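Local structure of lysine cyclodeaminase (Streptomyces pristinaespiralis, 5YU3) at residues T118-G123 with A150-H155; I144-Q149 with A166-T171; I205-S210 with I230-A235. The protein catalyses the NAD-dependent cyclodeamination of L-lysine, probably to L-pipecolic acid, and also recognises L-ornithine and L-2,4-diaminobutyric acid. One frame throughout, in Å; residues are numbered along the deposited sequence.

All three contacts line one NAD molecule bound at the Rossmann-type parallel sheet; contact 1 adds helix 115-133, which follows strand 108-113 of the mixed sheet. Contact 2 (144-149 with 166-171) holds the adenosine ribose and the diphosphate, contact 3 (205-210 with 230-235) runs beside the cofactor from adenosine to nicotinamide, and contact 1 (118-123 with 150-155) brings Arg-121 to the nicotinamide amide and the bound proline. Contacts 2 and 3 share the parallel sheet, their centres about 9 Å apart: Ile-144 O lies 2.9 Å from Ala-208 N, a probable hydrogen bond. Helix 148-160 serves contacts 1 and 2. Contacts 1 and 3 meet where Gln-153 OE1 comes 2.8 Å from Ser-206 OG, probably hydrogen-bonded.

Contact 1: residues T118-G123 with A150-H155; sequences TALRTG and AVTQLH. With NAD (nicotinamide-adenine-dinucleotide), chain F; PRO (proline), chain G.
Thr-152 presses against the backbone of Ala-119 where segments 150-155 and 118-123, of helices 148-160 (the first helix of the Rossmann-type fold) and 115-133, cross at -43° with axes 8.1 Å apart. The tight part is centred on Gly-123, whose CA sits 3.6 Å from Thr-152 O; any CB there would run into that carbonyl. Beside it, Thr-152 OG1 donates to Ala-119 O at 2.8 Å from above the carbonyl plane, while Gly-123 N reaches the same oxygen from the opposite face. Thr-152 CG2 lies alongside Ala-119 CB. At Gln-153 the grip is looser: NE2 makes only a weak bond to Thr-122 O, and OE1 is taken by Ser-126 and Ser-206. Leu-120 grazes Thr-152 CG2 at 4.4 Å through CD2, and Tyr-341 of the second subunit packs on both residues. The far side of helix 115-133 faces ligands rather than helix 148-160. There Arg-121, its chain bent at chi2 (73°), turns its guanidinium edge to NAD and proline, with Asp-308 paired to NE. Thr-122 OG1 accepts from Arg-121 NH1 and donates to Thr-118 O, tying the arginine to its own helix. Arg-121 NH2 ends 2.8 Å from OXT of the bound proline.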
loop_
_atom_site.group_PDB
_atom_site.type_symbol
_atom_site.label_atom_id
_atom_site.label_comp_id
_atom_site.label_asym_id
_atom_site.label_seq_id
_atom_site.Cartn_x
_atom_site.Cartn_y
_atom_site.Cartn_z
ATOM N N THR A 118 0.853 -15.837 4.125
ATOM C CA THR A 118 1.593 -15.878 2.859
ATOM C C THR A 118 2.123 -17.286 2.603
ATOM O O THR A 118 1.978 -17.834 1.502
ATOM C CB THR A 118 2.749 -14.863 2.861
ATOM O OG1 THR A 118 2.225 -13.524 2.886
ATOM C CG2 THR A 118 3.625 -15.016 1.593
ATOM N N ALA A 119 2.710 -17.900 3.631
ATOM C CA ALA A 119 3.241 -19.254 3.476
ATOM C C ALA A 119 2.130 -20.237 3.136
ATOM O O ALA A 119 2.315 -21.127 2.299
ATOM C CB ALA A 119 3.980 -19.677 4.751
ATOM N N LEU A 120 0.958 -20.086 3.769
ATOM C CA LEU A 120 -0.157 -20.987 3.509
ATOM C C LEU A 120 -0.651 -20.864 2.073
ATOM O O LEU A 120 -0.821 -21.876 1.383
ATOM C CB LEU A 120 -1.305 -20.707 4.485
ATOM C CG LEU A 120 -0.982 -21.052 5.942
ATOM C CD1 LEU A 120 -2.150 -20.660 6.863
ATOM C CD2 LEU A 120 -0.651 -22.530 6.103
ATOM N N ARG A 121 -0.943 -19.637 1.614
ATOM C CA ARG A 121 -1.554 -19.537 0.289
ATOM C C ARG A 121 -0.545 -19.808 -0.824
ATOM O O ARG A 121 -0.950 -20.161 -1.942
ATOM C CB ARG A 121 -2.260 -18.173 0.102
ATOM C CG ARG A 121 -1.426 -16.900 0.283
ATOM C CD ARG A 121 -0.461 -16.682 -0.888
ATOM N NE ARG A 121 -0.301 -15.284 -1.262
ATOM C CZ ARG A 121 0.702 -14.816 -2.003
ATOM N NH1 ARG A 121 1.677 -15.634 -2.423
ATOM N NH2 ARG A 121 0.741 -13.520 -2.314
ATOM N N THR A 122 0.749 -19.661 -0.538
ATOM C CA THR A 122 1.774 -19.960 -1.533
ATOM C C THR A 122 1.936 -21.465 -1.707
ATOM O O THR A 122 2.060 -21.956 -2.840
ATOM C CB THR A 122 3.095 -19.304 -1.127
ATOM O OG1 THR A 122 2.874 -17.899 -0.956
ATOM C CG2 THR A 122 4.169 -19.492 -2.193
ATOM N N GLY A 123 1.928 -22.211 -0.598
ATOM C CA GLY A 123 1.825 -23.658 -0.702
ATOM C C GLY A 123 0.545 -24.085 -1.391
ATOM O O GLY A 123 0.555 -24.969 -2.254
ATOM N N ALA A 150 9.568 -23.534 1.588
ATOM C CA ALA A 150 9.713 -24.967 1.359
ATOM C C ALA A 150 8.878 -25.770 2.344
ATOM O O ALA A 150 8.364 -26.841 1.996
ATOM C CB ALA A 150 11.191 -25.362 1.452
ATOM N N VAL A 151 8.698 -25.255 3.563
ATOM C CA VAL A 151 7.891 -25.969 4.554
ATOM C C VAL A 151 6.459 -26.126 4.061
ATOM O O VAL A 151 5.904 -27.230 4.071
ATOM C CB VAL A 151 7.953 -25.254 5.919
ATOM C CG1 VAL A 151 7.006 -25.928 6.941
ATOM C CG2 VAL A 151 9.397 -25.215 6.430
ATOM N N THR A 152 5.838 -25.033 3.593
ATOM C CA THR A 152 4.452 -25.152 3.163
ATOM C C THR A 152 4.318 -25.704 1.750
ATOM O O THR A 152 3.249 -26.222 1.413
ATOM C CB THR A 152 3.718 -23.811 3.265
ATOM O OG1 THR A 152 4.510 -22.783 2.666
ATOM C CG2 THR A 152 3.446 -23.457 4.747
ATOM N N GLN A 153 5.369 -25.613 0.921
ATOM C CA GLN A 153 5.358 -26.339 -0.347
ATOM C C GLN A 153 5.228 -27.834 -0.091
ATOM O O GLN A 153 4.350 -28.498 -0.653
ATOM C CB GLN A 153 6.632 -26.046 -1.154
ATOM C CG GLN A 153 6.761 -24.601 -1.665
ATOM C CD GLN A 153 5.714 -24.263 -2.703
ATOM O OE1 GLN A 153 5.583 -24.956 -3.719
ATOM N NE2 GLN A 153 4.941 -23.201 -2.449
ATOM N N LEU A 154 6.098 -28.375 0.767
ATOM C CA LEU A 154 6.025 -29.795 1.101
ATOM C C LEU A 154 4.686 -30.134 1.752
ATOM O O LEU A 154 4.035 -31.116 1.379
ATOM C CB LEU A 154 7.187 -30.177 2.019
ATOM C CG LEU A 154 7.020 -31.554 2.681
ATOM C CD1 LEU A 154 6.901 -32.641 1.624
ATOM C CD2 LEU A 154 8.175 -31.845 3.591
ATOM N N HIS A 155 4.226 -29.299 2.685
ATOM C CA HIS A 155 2.992 -29.619 3.392
ATOM C C HIS A 155 1.803 -29.648 2.437
ATOM O O HIS A 155 1.070 -30.641 2.374
ATOM C CB HIS A 155 2.760 -28.619 4.528
ATOM C CG HIS A 155 1.499 -28.879 5.288
ATOM N ND1 HIS A 155 0.732 -27.873 5.839
ATOM C CD2 HIS A 155 0.867 -30.041 5.580
ATOM C CE1 HIS A 155 -0.315 -28.409 6.445
ATOM N NE2 HIS A 155 -0.258 -29.722 6.300
HETATM P PA NAD F . 13.884 -18.038 3.005
HETATM O O1A NAD F . 14.984 -17.043 3.207
HETATM O O2A NAD F . 13.143 -18.598 4.204
HETATM O O5B NAD F . 14.498 -19.315 2.243
HETATM C C5B NAD F . 15.196 -19.141 1.004
HETATM C C4B NAD F . 16.257 -20.231 0.952
HETATM O O4B NAD F . 16.875 -20.225 -0.337
HETATM C C3B NAD F . 17.381 -19.978 1.962
HETATM O O3B NAD F . 17.484 -21.090 2.877
HETATM C C2B NAD F . 18.626 -19.852 1.100
HETATM O O2B NAD F . 19.797 -20.414 1.686
HETATM C C1B NAD F . 18.225 -20.628 -0.135
HETATM N N9A NAD F . 18.986 -20.348 -1.370
HETATM C C8A NAD F . 19.490 -19.169 -1.803
HETATM N N7A NAD F . 20.110 -19.335 -3.015
HETATM C C5A NAD F . 19.987 -20.641 -3.351
HETATM C C6A NAD F . 20.399 -21.510 -4.469
HETATM N N6A NAD F . 21.081 -21.008 -5.526
HETATM N N1A NAD F . 20.046 -22.814 -4.415
HETATM C C2A NAD F . 19.365 -23.356 -3.387
HETATM N N3A NAD F . 18.972 -22.631 -2.327
HETATM C C4A NAD F . 19.247 -21.299 -2.264
HETATM O O3 NAD F . 12.815 -17.362 1.986
HETATM P PN NAD F . 11.369 -17.918 1.585
HETATM O O1N NAD F . 11.427 -19.427 1.547
HETATM O O2N NAD F . 10.344 -17.215 2.450
HETATM O O5D NAD F . 11.184 -17.331 0.094
HETATM C C5D NAD F . 11.885 -17.921 -1.002
HETATM C C4D NAD F . 11.450 -17.229 -2.294
HETATM O O4D NAD F . 10.040 -17.361 -2.466
HETATM C C3D NAD F . 11.728 -15.736 -2.262
HETATM O O3D NAD F . 12.125 -15.312 -3.585
HETATM C C2D NAD F . 10.372 -15.137 -1.961
HETATM O O2D NAD F . 10.263 -13.762 -2.354
HETATM C C1D NAD F . 9.494 -16.074 -2.765
HETATM N N1N NAD F . 8.078 -16.051 -2.418
HETATM C C2N NAD F . 7.193 -16.270 -3.399
HETATM C C3N NAD F . 5.828 -16.259 -3.148
HETATM C C7N NAD F . 4.886 -16.527 -4.274
HETATM O O7N NAD F . 3.700 -16.301 -4.144
HETATM N N7N NAD F . 5.380 -17.062 -5.403
HETATM C C4N NAD F . 5.365 -16.056 -1.844
HETATM C C5N NAD F . 6.313 -15.862 -0.841
HETATM C C6N NAD F . 7.675 -15.871 -1.147
HETATM N N PRO G . 6.098 -12.315 -3.652
HETATM C CA PRO G . 5.579 -12.418 -2.187
HETATM C C PRO G . 4.025 -12.397 -2.160
HETATM O O PRO G . 3.554 -12.137 -1.038
HETATM C CB PRO G . 6.115 -11.407 -1.615
HETATM C CG PRO G . 7.568 -11.312 -2.316
HETATM C CD PRO G . 7.524 -12.057 -3.374
HETATM O OXT PRO G . 3.279 -12.666 -3.168
#

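Contact 2: residues I144-Q149 with A166-T171; sequences IGTGAQ and ALVWDT. With NAD (nicotinamide-adenine-dinucleotide), chain F.
Thr-146 and Asp-170 bring their side chains together at a slant, across the glycine-rich turn of a Rossmann-type beta-alpha-beta unit. With CG anti to the backbone N (chi1 -160°), Asp-170 swings its carboxylate back over that turn, and Thr-146 N donates to OD2 at 2.8 Å and 170°, on the lone pair away from OD1. The Thr-146 hydroxyl lies beside Asp-170 CB and bonds weakly to His-175 O; the threonine methyl CG2 meets Val-168 CB at 3.7 Å, those two side chains standing about perpendicular. Two residues earlier, Ile-144 pairs with Trp-169 as parallel strand neighbours, CD1 against the tryptophan CB, while the indole leads off toward Arg-176, its cation-pi partner. Gly-145 N closes the strand pairing on Trp-169 O at 2.8 Å. Gly-147 lies so close to the cofactor that a CB would collide with NAD O5B. Beyond the glycines, Ala-148 N and Gln-149 N bond to diphosphate oxygens O2A and O1N, and Gln-149 NE2 adds O2N. Asp-170 takes both adenosine ribose hydroxyls, O2B on OD1 at 2.6 Å and O3B on OD2 at 2.7 Å. A carboxylate so placed would probably disfavour a 2'-phosphate, consistent with NAD rather than NADP as cofactor.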
loop_
_atom_site.group_PDB
_atom_site.type_symbol
_atom_site.label_atom_id
_atom_site.label_comp_id
_atom_site.label_asym_id
_atom_site.label_seq_id
_atom_site.Cartn_x
_atom_site.Cartn_y
_atom_site.Cartn_z
ATOM N N ILE A 144 14.267 -27.272 -4.060
ATOM C CA ILE A 144 15.484 -26.474 -4.134
ATOM C C ILE A 144 15.226 -25.190 -3.363
ATOM O O ILE A 144 14.327 -24.416 -3.721
ATOM C CB ILE A 144 15.897 -26.161 -5.582
ATOM C CG1 ILE A 144 15.872 -27.425 -6.445
ATOM C CG2 ILE A 144 17.272 -25.481 -5.581
ATOM C CD1 ILE A 144 17.013 -28.338 -6.174
ATOM N N GLY A 145 16.016 -24.959 -2.313
ATOM C CA GLY A 145 15.660 -23.980 -1.304
ATOM C C GLY A 145 14.840 -24.635 -0.204
ATOM O O GLY A 145 13.740 -25.129 -0.460
ATOM N N THR A 146 15.391 -24.697 1.009
ATOM C CA THR A 146 14.680 -25.303 2.127
ATOM C C THR A 146 14.537 -24.281 3.245
ATOM O O THR A 146 14.874 -24.554 4.404
ATOM C CB THR A 146 15.386 -26.571 2.627
ATOM O OG1 THR A 146 16.697 -26.252 3.096
ATOM C CG2 THR A 146 15.482 -27.603 1.506
ATOM N N GLY A 147 14.043 -23.103 2.900
ATOM C CA GLY A 147 13.710 -22.084 3.876
ATOM C C GLY A 147 12.252 -22.149 4.266
ATOM O O GLY A 147 11.656 -23.233 4.364
ATOM N N ALA A 148 11.648 -20.974 4.445
ATOM C CA ALA A 148 10.285 -20.924 4.968
ATOM C C ALA A 148 9.271 -21.468 3.968
ATOM O O ALA A 148 8.424 -22.292 4.329
ATOM C CB ALA A 148 9.928 -19.496 5.385
ATOM N N GLN A 149 9.312 -21.013 2.704
ATOM C CA GLN A 149 8.280 -21.470 1.768
ATOM C C GLN A 149 8.361 -22.975 1.547
ATOM O O GLN A 149 7.333 -23.631 1.339
ATOM C CB GLN A 149 8.392 -20.746 0.419
ATOM C CG GLN A 149 8.171 -19.231 0.472
ATOM C CD GLN A 149 7.019 -18.820 1.363
ATOM O OE1 GLN A 149 5.889 -19.297 1.202
ATOM N NE2 GLN A 149 7.295 -17.908 2.304
ATOM N N ALA A 166 10.960 -36.726 -0.018
ATOM C CA ALA A 166 11.375 -35.417 -0.507
ATOM C C ALA A 166 12.893 -35.395 -0.579
ATOM O O ALA A 166 13.568 -35.653 0.427
ATOM C CB ALA A 166 10.853 -34.296 0.405
ATOM N N LEU A 167 13.424 -35.108 -1.769
ATOM C CA LEU A 167 14.851 -34.899 -1.995
ATOM C C LEU A 167 15.104 -33.398 -2.017
ATOM O O LEU A 167 14.490 -32.687 -2.819
ATOM C CB LEU A 167 15.277 -35.525 -3.322
ATOM C CG LEU A 167 14.994 -37.013 -3.557
ATOM C CD1 LEU A 167 15.450 -37.413 -4.956
ATOM C CD2 LEU A 167 15.692 -37.868 -2.504
ATOM N N VAL A 168 15.980 -32.907 -1.134
ATOM C CA VAL A 168 16.028 -31.473 -0.860
ATOM C C VAL A 168 17.452 -30.935 -0.912
ATOM O O VAL A 168 18.422 -31.616 -0.561
ATOM C CB VAL A 168 15.362 -31.135 0.504
ATOM C CG1 VAL A 168 14.009 -31.799 0.605
ATOM C CG2 VAL A 168 16.242 -31.551 1.674
ATOM N N TRP A 169 17.574 -29.684 -1.365
ATOM C CA TRP A 169 18.857 -29.009 -1.430
ATOM C C TRP A 169 18.699 -27.549 -1.034
ATOM O O TRP A 169 17.671 -26.926 -1.312
ATOM C CB TRP A 169 19.475 -29.084 -2.836
ATOM C CG TRP A 169 20.861 -28.552 -2.884
ATOM C CD1 TRP A 169 21.286 -27.395 -3.478
ATOM C CD2 TRP A 169 22.025 -29.159 -2.314
ATOM N NE1 TRP A 169 22.639 -27.246 -3.313
ATOM C CE2 TRP A 169 23.117 -28.314 -2.598
ATOM C CE3 TRP A 169 22.247 -30.334 -1.589
ATOM C CZ2 TRP A 169 24.417 -28.613 -2.190
ATOM C CZ3 TRP A 169 23.535 -30.623 -1.176
ATOM C CH2 TRP A 169 24.603 -29.766 -1.478
ATOM N N ASP A 170 19.725 -27.027 -0.371
ATOM C CA ASP A 170 19.896 -25.609 -0.095
ATOM C C ASP A 170 21.383 -25.312 -0.202
ATOM O O ASP A 170 22.215 -26.181 0.075
ATOM C CB ASP A 170 19.358 -25.252 1.304
ATOM C CG ASP A 170 19.051 -23.766 1.475
ATOM O OD1 ASP A 170 20.003 -22.962 1.567
ATOM O OD2 ASP A 170 17.844 -23.418 1.574
ATOM N N THR A 171 21.726 -24.082 -0.609
ATOM C CA THR A 171 23.141 -23.727 -0.682
ATOM C C THR A 171 23.739 -23.476 0.692
ATOM O O THR A 171 24.968 -23.457 0.830
ATOM C CB THR A 171 23.346 -22.498 -1.571
ATOM O OG1 THR A 171 22.372 -21.505 -1.242
ATOM C CG2 THR A 171 23.198 -22.883 -3.041
HETATM P PA NAD F . 13.884 -18.038 3.005
HETATM O O1A NAD F . 14.984 -17.043 3.207
HETATM O O2A NAD F . 13.143 -18.598 4.204
HETATM O O5B NAD F . 14.498 -19.315 2.243
HETATM C C5B NAD F . 15.196 -19.141 1.004
HETATM C C4B NAD F . 16.257 -20.231 0.952
HETATM O O4B NAD F . 16.875 -20.225 -0.337
HETATM C C3B NAD F . 17.381 -19.978 1.962
HETATM O O3B NAD F . 17.484 -21.090 2.877
HETATM C C2B NAD F . 18.626 -19.852 1.100
HETATM O O2B NAD F . 19.797 -20.414 1.686
HETATM C C1B NAD F . 18.225 -20.628 -0.135
HETATM N N9A NAD F . 18.986 -20.348 -1.370
HETATM C C8A NAD F . 19.490 -19.169 -1.803
HETATM N N7A NAD F . 20.110 -19.335 -3.015
HETATM C C5A NAD F . 19.987 -20.641 -3.351
HETATM C C6A NAD F . 20.399 -21.510 -4.469
HETATM N N6A NAD F . 21.081 -21.008 -5.526
HETATM N N1A NAD F . 20.046 -22.814 -4.415
HETATM C C2A NAD F . 19.365 -23.356 -3.387
HETATM N N3A NAD F . 18.972 -22.631 -2.327
HETATM C C4A NAD F . 19.247 -21.299 -2.264
HETATM O O3 NAD F . 12.815 -17.362 1.986
HETATM P PN NAD F . 11.369 -17.918 1.585
HETATM O O1N NAD F . 11.427 -19.427 1.547
HETATM O O2N NAD F . 10.344 -17.215 2.450
HETATM O O5D NAD F . 11.184 -17.331 0.094
HETATM C C5D NAD F . 11.885 -17.921 -1.002
HETATM C C4D NAD F . 11.450 -17.229 -2.294
HETATM O O4D NAD F . 10.040 -17.361 -2.466
HETATM C C3D NAD F . 11.728 -15.736 -2.262
HETATM O O3D NAD F . 12.125 -15.312 -3.585
HETATM C C2D NAD F . 10.372 -15.137 -1.961
HETATM O O2D NAD F . 10.263 -13.762 -2.354
HETATM C C1D NAD F . 9.494 -16.074 -2.765
HETATM N N1N NAD F . 8.078 -16.051 -2.418
HETATM C C2N NAD F . 7.193 -16.270 -3.399
HETATM C C3N NAD F . 5.828 -16.259 -3.148
HETATM C C7N NAD F . 4.886 -16.527 -4.274
HETATM O O7N NAD F . 3.700 -16.301 -4.144
HETATM N N7N NAD F . 5.380 -17.062 -5.403
HETATM C C4N NAD F . 5.365 -16.056 -1.844
HETATM C C5N NAD F . 6.313 -15.862 -0.841
HETATM C C6N NAD F . 7.675 -15.871 -1.147
#

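Contact 3: residues I205-S210 with I230-A235; sequences ISTATS and INAVGA. With NA (sodium ion), chain E; NAD (nicotinamide-adenine-dinucleotide), chain F.
Ile-205 and Ile-230 are paired on two parallel strands of the Rossmann-type sheet. Backbone bonds carry most of the join: Asn-231 N to Ile-205 O at 2.7 Å, Thr-207 N to Asn-231 O at 3.0 Å. Past the strand ends, Thr-207 O takes two donors, Val-233 N almost straight on at 2.8 Å and Gly-234 N from a tilt out of the carbonyl plane. Among side chains, the polar link is Asn-231 ND2 to Ser-206 OG at 3.3 Å, the hydroxyl 17° off the amide plane; Gln-153 also bonds that OG, while His-229 holds Asn-231 OD1 and Ser-130 meets ND2. A leucine in place of Asn-231 would probably leave Ser-206, Ser-130 and His-229 each short of a polar mate. Apolar contact is slighter, Ala-208 CB against Val-233 CB at 4.1 Å. Ala-232 O and Gly-234 O bind sodium, with Asp-300 and Ser-301 completing the site; Val-233 O accepts from NAD N7N at 3.0 Å, and Ala-235 bonds both nicotinamide ribose hydroxyls, O3D through N and O2D through O. Carbonyls alternate along 232-235 between sodium and NAD, so the ion is likely to help fix the turn that presents Val-233 O and Ala-235 O to the cofactor.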
loop_
_atom_site.group_PDB
_atom_site.type_symbol
_atom_site.label_atom_id
_atom_site.label_comp_id
_atom_site.label_asym_id
_atom_site.label_seq_id
_atom_site.Cartn_x
_atom_site.Cartn_y
_atom_site.Cartn_z
ATOM N N ILE A 205 8.761 -30.796 -8.514
ATOM C CA ILE A 205 9.786 -29.990 -7.860
ATOM C C ILE A 205 9.166 -28.644 -7.516
ATOM O O ILE A 205 8.375 -28.114 -8.299
ATOM C CB ILE A 205 11.032 -29.795 -8.757
ATOM C CG1 ILE A 205 11.775 -31.125 -8.951
ATOM C CG2 ILE A 205 11.992 -28.727 -8.180
ATOM C CD1 ILE A 205 12.870 -31.077 -10.024
ATOM N N SER A 206 9.514 -28.099 -6.350
ATOM C CA SER A 206 9.302 -26.684 -6.054
ATOM C C SER A 206 10.655 -26.016 -5.852
ATOM O O SER A 206 11.477 -26.493 -5.061
ATOM C CB SER A 206 8.424 -26.476 -4.799
ATOM O OG SER A 206 7.092 -26.859 -5.041
ATOM N N THR A 207 10.893 -24.917 -6.569
ATOM C CA THR A 207 12.049 -24.067 -6.316
ATOM C C THR A 207 11.577 -22.836 -5.556
ATOM O O THR A 207 10.618 -22.181 -5.970
ATOM C CB THR A 207 12.769 -23.661 -7.614
ATOM O OG1 THR A 207 11.917 -22.848 -8.430
ATOM C CG2 THR A 207 13.172 -24.902 -8.413
ATOM N N ALA A 208 12.229 -22.545 -4.422
ATOM C CA ALA A 208 11.802 -21.423 -3.581
ATOM C C ALA A 208 13.054 -20.955 -2.841
ATOM O O ALA A 208 13.288 -21.289 -1.670
ATOM C CB ALA A 208 10.677 -21.811 -2.614
ATOM N N THR A 209 13.892 -20.205 -3.561
ATOM C CA THR A 209 15.191 -19.785 -3.069
ATOM C C THR A 209 15.256 -18.271 -2.962
ATOM O O THR A 209 14.497 -17.549 -3.615
ATOM C CB THR A 209 16.322 -20.229 -4.010
ATOM O OG1 THR A 209 16.312 -19.373 -5.164
ATOM C CG2 THR A 209 16.120 -21.672 -4.447
ATOM N N SER A 210 16.218 -17.800 -2.172
ATOM C CA SER A 210 16.591 -16.388 -2.147
ATOM C C SER A 210 17.807 -16.125 -3.033
ATOM O O SER A 210 18.667 -15.306 -2.696
ATOM C CB SER A 210 16.852 -15.935 -0.713
ATOM O OG SER A 210 17.752 -16.827 -0.071
ATOM N N ILE A 230 7.151 -28.605 -12.296
ATOM C CA ILE A 230 7.915 -27.702 -11.441
ATOM C C ILE A 230 7.011 -26.559 -11.006
ATOM O O ILE A 230 6.393 -25.904 -11.853
ATOM C CB ILE A 230 9.153 -27.131 -12.152
ATOM C CG1 ILE A 230 10.029 -28.248 -12.723
ATOM C CG2 ILE A 230 9.947 -26.230 -11.177
ATOM C CD1 ILE A 230 11.225 -27.721 -13.528
ATOM N N ASN A 231 6.950 -26.309 -9.694
ATOM C CA ASN A 231 6.402 -25.057 -9.175
ATOM C C ASN A 231 7.574 -24.105 -8.979
ATOM O O ASN A 231 8.410 -24.314 -8.092
ATOM C CB ASN A 231 5.639 -25.273 -7.863
ATOM C CG ASN A 231 4.576 -26.338 -7.976
ATOM O OD1 ASN A 231 3.563 -26.159 -8.654
ATOM N ND2 ASN A 231 4.802 -27.468 -7.306
ATOM N N ALA A 232 7.666 -23.087 -9.835
ATOM C CA ALA A 232 8.729 -22.090 -9.748
ATOM C C ALA A 232 8.215 -20.957 -8.864
ATOM O O ALA A 232 7.413 -20.126 -9.295
ATOM C CB ALA A 232 9.121 -21.609 -11.142
ATOM N N VAL A 233 8.641 -20.946 -7.601
ATOM C CA VAL A 233 7.961 -20.131 -6.593
ATOM C C VAL A 233 8.789 -18.896 -6.272
ATOM O O VAL A 233 8.235 -17.835 -5.948
ATOM C CB VAL A 233 7.683 -20.958 -5.321
ATOM C CG1 VAL A 233 7.116 -20.075 -4.201
ATOM C CG2 VAL A 233 6.723 -22.092 -5.646
ATOM N N GLY A 234 10.117 -19.025 -6.350
ATOM C CA GLY A 234 11.003 -17.907 -6.078
ATOM C C GLY A 234 10.650 -16.708 -6.938
ATOM O O GLY A 234 10.361 -16.866 -8.124
ATOM N N ALA A 235 10.627 -15.518 -6.341
ATOM C CA ALA A 235 10.151 -14.305 -7.005
ATOM C C ALA A 235 10.385 -13.123 -6.086
ATOM O O ALA A 235 9.943 -13.150 -4.936
ATOM C CB ALA A 235 8.655 -14.382 -7.346
HETATM NA NA NA E . 8.354 -17.597 -10.182
HETATM P PA NAD F . 13.884 -18.038 3.005
HETATM O O1A NAD F . 14.984 -17.043 3.207
HETATM O O2A NAD F . 13.143 -18.598 4.204
HETATM O O5B NAD F . 14.498 -19.315 2.243
HETATM C C5B NAD F . 15.196 -19.141 1.004
HETATM C C4B NAD F . 16.257 -20.231 0.952
HETATM O O4B NAD F . 16.875 -20.225 -0.337
HETATM C C3B NAD F . 17.381 -19.978 1.962
HETATM O O3B NAD F . 17.484 -21.090 2.877
HETATM C C2B NAD F . 18.626 -19.852 1.100
HETATM O O2B NAD F . 19.797 -20.414 1.686
HETATM C C1B NAD F . 18.225 -20.628 -0.135
HETATM N N9A NAD F . 18.986 -20.348 -1.370
HETATM C C8A NAD F . 19.490 -19.169 -1.803
HETATM N N7A NAD F . 20.110 -19.335 -3.015
HETATM C C5A NAD F . 19.987 -20.641 -3.351
HETATM C C6A NAD F . 20.399 -21.510 -4.469
HETATM N N6A NAD F . 21.081 -21.008 -5.526
HETATM N N1A NAD F . 20.046 -22.814 -4.415
HETATM C C2A NAD F . 19.365 -23.356 -3.387
HETATM N N3A NAD F . 18.972 -22.631 -2.327
HETATM C C4A NAD F . 19.247 -21.299 -2.264
HETATM O O3 NAD F . 12.815 -17.362 1.986
HETATM P PN NAD F . 11.369 -17.918 1.585
HETATM O O1N NAD F . 11.427 -19.427 1.547
HETATM O O2N NAD F . 10.344 -17.215 2.450
HETATM O O5D NAD F . 11.184 -17.331 0.094
HETATM C C5D NAD F . 11.885 -17.921 -1.002
HETATM C C4D NAD F . 11.450 -17.229 -2.294
HETATM O O4D NAD F . 10.040 -17.361 -2.466
HETATM C C3D NAD F . 11.728 -15.736 -2.262
HETATM O O3D NAD F . 12.125 -15.312 -3.585
HETATM C C2D NAD F . 10.372 -15.137 -1.961
HETATM O O2D NAD F . 10.263 -13.762 -2.354
HETATM C C1D NAD F . 9.494 -16.074 -2.765
HETATM N N1N NAD F . 8.078 -16.051 -2.418
HETATM C C2N NAD F . 7.193 -16.270 -3.399
HETATM C C3N NAD F . 5.828 -16.259 -3.148
HETATM C C7N NAD F . 4.886 -16.527 -4.274
HETATM O O7N NAD F . 3.700 -16.301 -4.144
HETATM N N7N NAD F . 5.380 -17.062 -5.403
HETATM C C4N NAD F . 5.365 -16.056 -1.844
HETATM C C5N NAD F . 6.313 -15.862 -0.841
HETATM C C6N NAD F . 7.675 -15.871 -1.147
#